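Local atomic coordinates of malonyl acyl carrier protein transacylase (Streptococcus pneumoniae, PDB entry 3IM8), a protein that probably transfers the malonyl group of malonyl-CoA to the holo acyl carrier protein, supplying malonyl-ACP for fatty acid synthesis. Residues Q38-D43 against T61-L66; R45-I48 against D53-N56; I165-E170 against D175-L180. All coordinates share one frame; numbering follows the deposited sequence.

Contact 1: residues Q38-D43 against T61-L66; sequences QVLGYD and TQPAIL
Pro63 receives both side chains that reach across from 38-43, each at a different carbon of its ring. Leu40 brings its CD2 methyl to within 4.1 Å of Pro63 CB, a purely apolar touch. Beside it Tyr42, its side chain crossing that of Pro63 at about a right angle, sets OH 4.1 Å from Pro63 CG, a van der Waals approach of the hydroxyl to a carbon. No hydrogen bond crosses the segments; proline suits the place as a compact apolar ring, and without an N-H it makes no bond to the turn before, where the helix kinks. The Tyr42 side chain starts between the backbone N and the carbonyl carbon (chi1 66°), which folds the ring back over its own segment: Leu40 CB lies 3.8 Å above the plane of the Tyr42 ring, on one face and offset toward its rim.

This contact sits in the helical layer around the parallel sheet of the larger, alpha/beta-hydrolase-like part of the FabD fold. It joins the end of helix 27-40 to the first turns of helix 58-78.

Farther out, Gly41, the first residue past helix 27-40, has positive phi (83°), a conformation in which a side chain would meet the preceding carbonyl O. Asp43 then N-caps the next helix, its OD1 bonded to Tyr46 N. Leu40 also packs on Val109 of helix 105-122, while Gln62 bonds through its amide to Arg115 and Gln11.

Contact 2: residues R45-I48 against D53-N56; sequences RYLI and DKLN
Ile48 and Leu55 bring their backbones close, CA to CA 6.1 Å, where helix 44-50 and the short helix 52-55 follow each other with a single residue, Glu51, between them. These are two short consecutive helices of the acyltransferase domain, lying along the chain between the end of helix 27-40 and helix 58-78, and leucine and isoleucine side chains make the apolar contact between them.

Leu47 supplies one half of the apolar contact. With CG anti to the backbone N (chi1 -174°), its branch is carried over to the other helix, where CD2 rests against the main chain at Leu55 CA, 3.9 Å away, and on the side chain at Leu55 CB, 4.1 Å away. Leucine suits this place because its branch, set out on CG, lets a methyl reach past CB to the other helix's backbone. Leu47 CG also meets Lys54 CB at 4.3 Å. Lysine works well at this margin because its aliphatic base can pack while its amino group, NZ, forms a salt bridge with Glu51 in the turn.

Ile48 has its CB directed away from the other helix, yet its CG1 still approaches Leu55 CD1 at 4.1 Å, the two side chains crossing obliquely. Leu55 is the common partner of both residues and is buried; the same CD1 methyl also packs against Ala64 of helix 58-78, and the Leu55 carbonyl O accepts a hydrogen bond from Thr61 OG1. The other methyl of Leu55, CD2, comes 3.9 Å from the backbone O of Ile48.

Contact 3: residues I165-E170 against D175-L180; sequences IVIAGE and DRAVEL
Ile167 projects from strand 164-169 onto Ala177 and Val178 of helix 171-184, the helix that follows directly in the chain. The pair belongs to the smaller, ferredoxin-like part of FabD, in which a beta-alpha-beta-beta-alpha-beta chain lays two helices on an antiparallel sheet; here the third strand meets the second helix.

The contact across the segments is wholly apolar. Ile167 CD1 touches Ala177 CB at 3.8 Å and reaches Val178 CG1 at 4.4 Å. CG1 of the isoleucine leaves CB between the backbone N and the carbonyl carbon (chi1 63°), and the extended chi2 (153°) then carries the delta methyl outward to the helix. Alanine suits the facing position, for its short side chain lets the helix lie close to the strand. Ile141 and Cys145 of helix 138-148 and Val131 of the neighbouring strand also pack on the Ile167 side chain, which lies about 10 Å from that of His199, a predicted active-site residue.

The polar interactions are with the surroundings. In the sheet, Ile167 forms backbone hydrogen bonds with Val131. Glu170 is at the N-cap position of helix 171-184, but its carboxylate reaches elsewhere: OE1 accepts a hydrogen bond from Val153 N.

Backbone shape dictates glycine at 169, where phi is 147° and a side chain would jam against the carbonyl O of Ala168. Packing within 175-180 sets Leu180 CG 3.9 Å above the plane of the Arg176 guanidinium, over its centre.

In the fold
From the N terminus, helix 27-40 ends in the first segment of contact 1, and the chain turns at once into helix 44-50. Contact 2 closes a short loop of four residues between that helix and 52-55, after which the chain enters helix 58-78, where contact 1 closes the longer, mostly helical loop around it. The two therefore nest, and they touch where Tyr42 packs on Leu47. Contact 3 comes later in series, a separate short loop in the smaller subdomain. Its centre lies about 33 Å from that of contact 1, on the opposite side of the molecule's centre. Contact 2 ties two consecutive helices, contact 1 two helices separated by that pair, and contact 3 a strand to the helix after it.

Contact 1: residues Q38-D43 against T61-L66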
loop_
_atom_site.group_PDB
_atom_site.type_symbol
_atom_site.label_atom_id
_atom_site.label_comp_id
_atom_site.label_asym_id
_atom_site.label_seq_id
_atom_site.Cartn_x
_atom_site.Cartn_y
_atom_site.Cartn_z
ATOM N N GLN A 38 -3.020 -22.555 -1.900
ATOM C CA GLN A 38 -1.927 -23.517 -2.145
ATOM C C GLN A 38 -0.543 -23.002 -1.776
ATOM O O GLN A 38 0.195 -23.684 -1.078
ATOM C CB GLN A 38 -1.890 -24.037 -3.583
ATOM C CG GLN A 38 -1.253 -25.412 -3.661
ATOM C CD GLN A 38 -1.701 -26.208 -4.886
ATOM O OE1 GLN A 38 -1.472 -27.438 -4.980
ATOM N NE2 GLN A 38 -2.346 -25.512 -5.838
ATOM N N VAL A 39 -0.167 -21.811 -2.235
ATOM C CA VAL A 39 1.182 -21.316 -1.924
ATOM C C VAL A 39 1.379 -21.199 -0.404
ATOM O O VAL A 39 2.432 -21.541 0.141
ATOM C CB VAL A 39 1.486 -19.975 -2.653
ATOM C CG1 VAL A 39 2.754 -19.282 -2.059
ATOM C CG2 VAL A 39 1.611 -20.190 -4.131
ATOM N N LEU A 40 0.357 -20.703 0.267
ATOM C CA LEU A 40 0.407 -20.445 1.709
ATOM C C LEU A 40 0.391 -21.686 2.620
ATOM O O LEU A 40 0.917 -21.646 3.696
ATOM C CB LEU A 40 -0.777 -19.541 2.071
ATOM C CG LEU A 40 -0.659 -18.215 1.324
ATOM C CD1 LEU A 40 -1.984 -17.443 1.354
ATOM C CD2 LEU A 40 0.441 -17.389 1.938
ATOM N N GLY A 41 -0.231 -22.785 2.208
ATOM C CA GLY A 41 -0.344 -23.974 3.060
ATOM C C GLY A 41 -1.508 -23.882 4.037
ATOM O O GLY A 41 -1.529 -24.579 5.072
ATOM N N TYR A 42 -2.469 -23.004 3.731
ATOM C CA TYR A 42 -3.714 -22.847 4.530
ATOM C C TYR A 42 -4.811 -22.169 3.684
ATOM O O TYR A 42 -4.550 -21.524 2.642
ATOM C CB TYR A 42 -3.475 -22.103 5.845
ATOM C CG TYR A 42 -3.062 -20.666 5.653
ATOM C CD1 TYR A 42 -3.986 -19.698 5.190
ATOM C CD2 TYR A 42 -1.753 -20.268 5.932
ATOM C CE1 TYR A 42 -3.597 -18.346 5.014
ATOM C CE2 TYR A 42 -1.362 -18.950 5.776
ATOM C CZ TYR A 42 -2.288 -17.998 5.315
ATOM O OH TYR A 42 -1.877 -16.731 5.163
ATOM N N ASP A 43 -6.047 -22.366 4.117
ATOM C CA ASP A 43 -7.206 -21.922 3.385
ATOM C C ASP A 43 -7.323 -20.415 3.595
ATOM O O ASP A 43 -7.839 -20.015 4.631
ATOM C CB ASP A 43 -8.465 -22.654 3.943
ATOM C CG ASP A 43 -9.763 -22.322 3.161
ATOM O OD1 ASP A 43 -9.852 -21.342 2.403
ATOM O OD2 ASP A 43 -10.729 -23.062 3.359
ATOM N N THR A 61 -2.652 -10.462 6.921
ATOM C CA THR A 61 -3.221 -9.351 6.186
ATOM C C THR A 61 -2.569 -9.151 4.825
ATOM O O THR A 61 -3.261 -8.877 3.806
ATOM C CB THR A 61 -3.033 -8.054 6.957
ATOM O OG1 THR A 61 -3.442 -8.275 8.312
ATOM C CG2 THR A 61 -3.877 -6.947 6.346
ATOM N N GLN A 62 -1.235 -9.221 4.804
ATOM C CA GLN A 62 -0.525 -8.865 3.569
ATOM C C GLN A 62 -0.868 -9.802 2.414
ATOM O O GLN A 62 -1.288 -9.337 1.369
ATOM C CB GLN A 62 0.984 -8.685 3.802
ATOM C CG GLN A 62 1.267 -7.476 4.751
ATOM C CD GLN A 62 2.710 -6.980 4.698
ATOM O OE1 GLN A 62 3.485 -7.355 3.808
ATOM N NE2 GLN A 62 3.083 -6.166 5.665
ATOM N N PRO A 63 -0.748 -11.131 2.606
ATOM C CA PRO A 63 -1.162 -12.034 1.485
ATOM C C PRO A 63 -2.679 -12.046 1.265
ATOM O O PRO A 63 -3.137 -12.233 0.145
ATOM C CB PRO A 63 -0.619 -13.396 1.916
ATOM C CG PRO A 63 -0.498 -13.302 3.466
ATOM C CD PRO A 63 -0.024 -11.875 3.660
ATOM N N ALA A 64 -3.463 -11.762 2.299
ATOM C CA ALA A 64 -4.919 -11.711 2.115
ATOM C C ALA A 64 -5.300 -10.619 1.166
ATOM O O ALA A 64 -6.037 -10.863 0.226
ATOM C CB ALA A 64 -5.675 -11.488 3.472
ATOM N N ILE A 65 -4.798 -9.402 1.432
ATOM C CA ILE A 65 -5.097 -8.248 0.575
ATOM C C ILE A 65 -4.467 -8.486 -0.810
ATOM O O ILE A 65 -5.104 -8.286 -1.821
ATOM C CB ILE A 65 -4.560 -6.914 1.172
ATOM C CG1 ILE A 65 -5.410 -6.499 2.360
ATOM C CG2 ILE A 65 -4.600 -5.753 0.097
ATOM C CD1 ILE A 65 -4.739 -5.521 3.258
ATOM N N LEU A 66 -3.197 -8.898 -0.853
ATOM C CA LEU A 66 -2.586 -9.054 -2.186
ATOM C C LEU A 66 -3.373 -10.018 -3.101
ATOM O O LEU A 66 -3.590 -9.732 -4.272
ATOM C CB LEU A 66 -1.104 -9.472 -2.099
ATOM C CG LEU A 66 -0.460 -9.792 -3.467
ATOM C CD1 LEU A 66 0.844 -8.987 -3.691
ATOM C CD2 LEU A 66 -0.268 -11.321 -3.719
#

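Contact 2: residues R45-I48 against D53-N56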
loop_
_atom_site.group_PDB
_atom_site.type_symbol
_atom_site.label_atom_id
_atom_site.label_comp_id
_atom_site.label_asym_id
_atom_site.label_seq_id
_atom_site.Cartn_x
_atom_site.Cartn_y
_atom_site.Cartn_z
ATOM N N ARG A 45 -9.257 -18.358 1.866
ATOM C CA ARG A 45 -10.637 -17.929 1.671
ATOM C C ARG A 45 -11.390 -18.011 3.039
ATOM O O ARG A 45 -12.129 -17.079 3.445
ATOM C CB ARG A 45 -11.291 -18.836 0.612
ATOM C CG ARG A 45 -12.807 -18.687 0.431
ATOM C CD ARG A 45 -13.098 -17.424 -0.399
ATOM N NE ARG A 45 -13.336 -16.200 0.410
ATOM C CZ ARG A 45 -13.011 -14.975 0.035
ATOM N NH1 ARG A 45 -12.410 -14.770 -1.136
ATOM N NH2 ARG A 45 -13.275 -13.951 0.841
ATOM N N TYR A 46 -11.217 -19.150 3.719
ATOM C CA TYR A 46 -11.753 -19.332 5.070
ATOM C C TYR A 46 -11.183 -18.274 6.056
ATOM O O TYR A 46 -11.913 -17.656 6.840
ATOM C CB TYR A 46 -11.423 -20.739 5.560
ATOM C CG TYR A 46 -12.000 -21.003 6.929
ATOM C CD1 TYR A 46 -13.394 -21.165 7.108
ATOM C CD2 TYR A 46 -11.168 -21.058 8.047
ATOM C CE1 TYR A 46 -13.951 -21.369 8.397
ATOM C CE2 TYR A 46 -11.683 -21.276 9.322
ATOM C CZ TYR A 46 -13.072 -21.427 9.505
ATOM O OH TYR A 46 -13.545 -21.644 10.788
ATOM N N LEU A 47 -9.872 -18.026 5.993
ATOM C CA LEU A 47 -9.289 -16.957 6.841
ATOM C C LEU A 47 -9.997 -15.644 6.598
ATOM O O LEU A 47 -10.457 -14.977 7.542
ATOM C CB LEU A 47 -7.780 -16.815 6.589
ATOM C CG LEU A 47 -6.939 -15.869 7.446
ATOM C CD1 LEU A 47 -5.478 -16.295 7.473
ATOM C CD2 LEU A 47 -7.066 -14.470 6.945
ATOM N N ILE A 48 -10.115 -15.260 5.330
ATOM C CA ILE A 48 -10.717 -13.974 5.014
ATOM C C ILE A 48 -12.200 -13.882 5.491
ATOM O O ILE A 48 -12.689 -12.817 5.955
ATOM C CB ILE A 48 -10.562 -13.603 3.466
ATOM C CG1 ILE A 48 -9.090 -13.269 3.125
ATOM C CG2 ILE A 48 -11.394 -12.384 3.132
ATOM C CD1 ILE A 48 -8.733 -13.431 1.602
ATOM N N ASP A 53 -9.485 -11.986 13.680
ATOM C CA ASP A 53 -8.239 -11.573 14.318
ATOM C C ASP A 53 -7.005 -11.882 13.476
ATOM O O ASP A 53 -6.068 -11.093 13.404
ATOM C CB ASP A 53 -8.110 -12.210 15.691
ATOM C CG ASP A 53 -9.057 -11.598 16.701
ATOM O OD1 ASP A 53 -9.481 -10.434 16.516
ATOM O OD2 ASP A 53 -9.334 -12.277 17.703
ATOM N N LYS A 54 -7.001 -13.036 12.843
ATOM C CA LYS A 54 -5.887 -13.377 11.961
ATOM C C LYS A 54 -5.854 -12.425 10.757
ATOM O O LYS A 54 -4.804 -12.023 10.305
ATOM C CB LYS A 54 -6.004 -14.828 11.460
ATOM C CG LYS A 54 -5.767 -15.885 12.493
ATOM C CD LYS A 54 -5.313 -17.074 11.739
ATOM C CE LYS A 54 -5.716 -18.350 12.416
ATOM N NZ LYS A 54 -5.616 -19.398 11.361
ATOM N N LEU A 55 -7.031 -12.100 10.234
ATOM C CA LEU A 55 -7.135 -11.226 9.062
ATOM C C LEU A 55 -6.432 -9.889 9.356
ATOM O O LEU A 55 -5.812 -9.299 8.442
ATOM C CB LEU A 55 -8.608 -11.021 8.603
ATOM C CG LEU A 55 -8.926 -10.089 7.392
ATOM C CD1 LEU A 55 -8.219 -10.513 6.046
ATOM C CD2 LEU A 55 -10.396 -9.861 7.144
ATOM N N ASN A 56 -6.556 -9.419 10.609
ATOM C CA ASN A 56 -5.969 -8.164 11.082
ATOM C C ASN A 56 -4.527 -8.310 11.601
ATOM O O ASN A 56 -3.939 -7.322 12.041
ATOM C CB ASN A 56 -6.879 -7.526 12.171
ATOM C CG ASN A 56 -8.179 -6.964 11.592
ATOM O OD1 ASN A 56 -8.210 -6.545 10.437
ATOM N ND2 ASN A 56 -9.249 -6.969 12.375
#

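Contact 3: residues I165-E170 against D175-L180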
loop_
_atom_site.group_PDB
_atom_site.type_symbol
_atom_site.label_atom_id
_atom_site.label_comp_id
_atom_site.label_asym_id
_atom_site.label_seq_id
_atom_site.Cartn_x
_atom_site.Cartn_y
_atom_site.Cartn_z
ATOM N N ILE A 165 -0.079 14.358 5.948
ATOM C CA ILE A 165 1.190 13.657 6.065
ATOM C C ILE A 165 1.281 12.974 7.415
ATOM O O ILE A 165 1.124 13.617 8.461
ATOM C CB ILE A 165 2.396 14.660 5.861
ATOM C CG1 ILE A 165 2.414 15.085 4.371
ATOM C CG2 ILE A 165 3.738 14.009 6.301
ATOM C CD1 ILE A 165 3.197 16.325 4.018
ATOM N N VAL A 166 1.515 11.666 7.394
ATOM C CA VAL A 166 1.669 10.938 8.613
ATOM C C VAL A 166 3.147 10.855 8.991
ATOM O O VAL A 166 3.990 10.395 8.184
ATOM C CB VAL A 166 1.086 9.480 8.542
ATOM C CG1 VAL A 166 1.208 8.779 9.923
ATOM C CG2 VAL A 166 -0.369 9.496 8.041
ATOM N N ILE A 167 3.447 11.269 10.227
ATOM C CA ILE A 167 4.784 11.066 10.808
ATOM C C ILE A 167 4.759 9.809 11.654
ATOM O O ILE A 167 3.747 9.495 12.255
ATOM C CB ILE A 167 5.225 12.326 11.638
ATOM C CG1 ILE A 167 4.270 12.558 12.828
ATOM C CG2 ILE A 167 5.118 13.574 10.757
ATOM C CD1 ILE A 167 4.954 13.281 13.998
ATOM N N ALA A 168 5.881 9.099 11.728
ATOM C CA ALA A 168 5.937 7.918 12.554
ATOM C C ALA A 168 7.296 7.777 13.274
ATOM O O ALA A 168 8.267 8.478 12.941
ATOM C CB ALA A 168 5.662 6.691 11.677
ATOM N N GLY A 169 7.354 6.859 14.250
ATOM C CA GLY A 169 8.612 6.446 14.902
ATOM C C GLY A 169 8.406 6.076 16.364
ATOM O O GLY A 169 7.366 5.544 16.710
ATOM N N GLU A 170 9.388 6.383 17.228
ATOM C CA GLU A 170 9.313 6.024 18.668
ATOM C C GLU A 170 8.497 7.032 19.502
ATOM O O GLU A 170 8.352 8.212 19.144
ATOM C CB GLU A 170 10.728 5.874 19.249
ATOM C CG GLU A 170 11.627 4.949 18.459
ATOM C CD GLU A 170 13.072 5.026 18.889
ATOM O OE1 GLU A 170 13.824 5.838 18.356
ATOM O OE2 GLU A 170 13.477 4.240 19.743
ATOM N N ASP A 175 6.143 12.318 20.190
ATOM C CA ASP A 175 5.534 13.301 21.123
ATOM C C ASP A 175 6.274 14.634 21.023
ATOM O O ASP A 175 5.630 15.685 21.048
ATOM C CB ASP A 175 5.552 12.808 22.594
ATOM C CG ASP A 175 4.522 11.690 22.877
ATOM O OD1 ASP A 175 3.512 11.605 22.140
ATOM O OD2 ASP A 175 4.738 10.898 23.831
ATOM N N ARG A 176 7.608 14.618 20.911
ATOM C CA ARG A 176 8.403 15.865 20.825
ATOM C C ARG A 176 8.088 16.553 19.496
ATOM O O ARG A 176 7.814 17.779 19.465
ATOM C CB ARG A 176 9.926 15.579 21.061
ATOM C CG ARG A 176 10.959 16.778 21.007
ATOM C CD ARG A 176 10.797 18.016 21.993
ATOM N NE ARG A 176 11.683 19.144 21.542
ATOM C CZ ARG A 176 11.433 20.463 21.667
ATOM N NH1 ARG A 176 10.327 20.902 22.247
ATOM N NH2 ARG A 176 12.309 21.361 21.213
ATOM N N ALA A 177 8.069 15.769 18.401
ATOM C CA ALA A 177 7.601 16.251 17.083
ATOM C C ALA A 177 6.238 16.968 17.056
ATOM O O ALA A 177 6.133 18.018 16.464
ATOM C CB ALA A 177 7.615 15.109 16.074
ATOM N N VAL A 178 5.181 16.409 17.654
ATOM C CA VAL A 178 3.858 17.094 17.649
ATOM C C VAL A 178 3.854 18.359 18.499
ATOM O O VAL A 178 3.198 19.335 18.160
ATOM C CB VAL A 178 2.611 16.183 18.048
ATOM C CG1 VAL A 178 2.328 15.102 16.991
ATOM C CG2 VAL A 178 2.730 15.574 19.419
ATOM N N GLU A 179 4.629 18.343 19.586
ATOM C CA GLU A 179 4.793 19.539 20.434
ATOM C C GLU A 179 5.390 20.614 19.560
ATOM O O GLU A 179 4.919 21.759 19.533
ATOM C CB GLU A 179 5.713 19.215 21.622
ATOM C CG GLU A 179 6.113 20.425 22.495
ATOM C CD GLU A 179 7.242 20.096 23.450
ATOM O OE1 GLU A 179 7.058 19.140 24.244
ATOM O OE2 GLU A 179 8.315 20.784 23.407
ATOM N N LEU A 180 6.413 20.252 18.784
ATOM C CA LEU A 180 7.006 21.246 17.903
ATOM C C LEU A 180 5.987 21.669 16.846
ATOM O O LEU A 180 5.905 22.842 16.523
ATOM C CB LEU A 180 8.306 20.721 17.299
ATOM C CG LEU A 180 9.525 20.791 18.216
ATOM C CD1 LEU A 180 10.607 19.870 17.641
ATOM C CD2 LEU A 180 10.019 22.257 18.388
#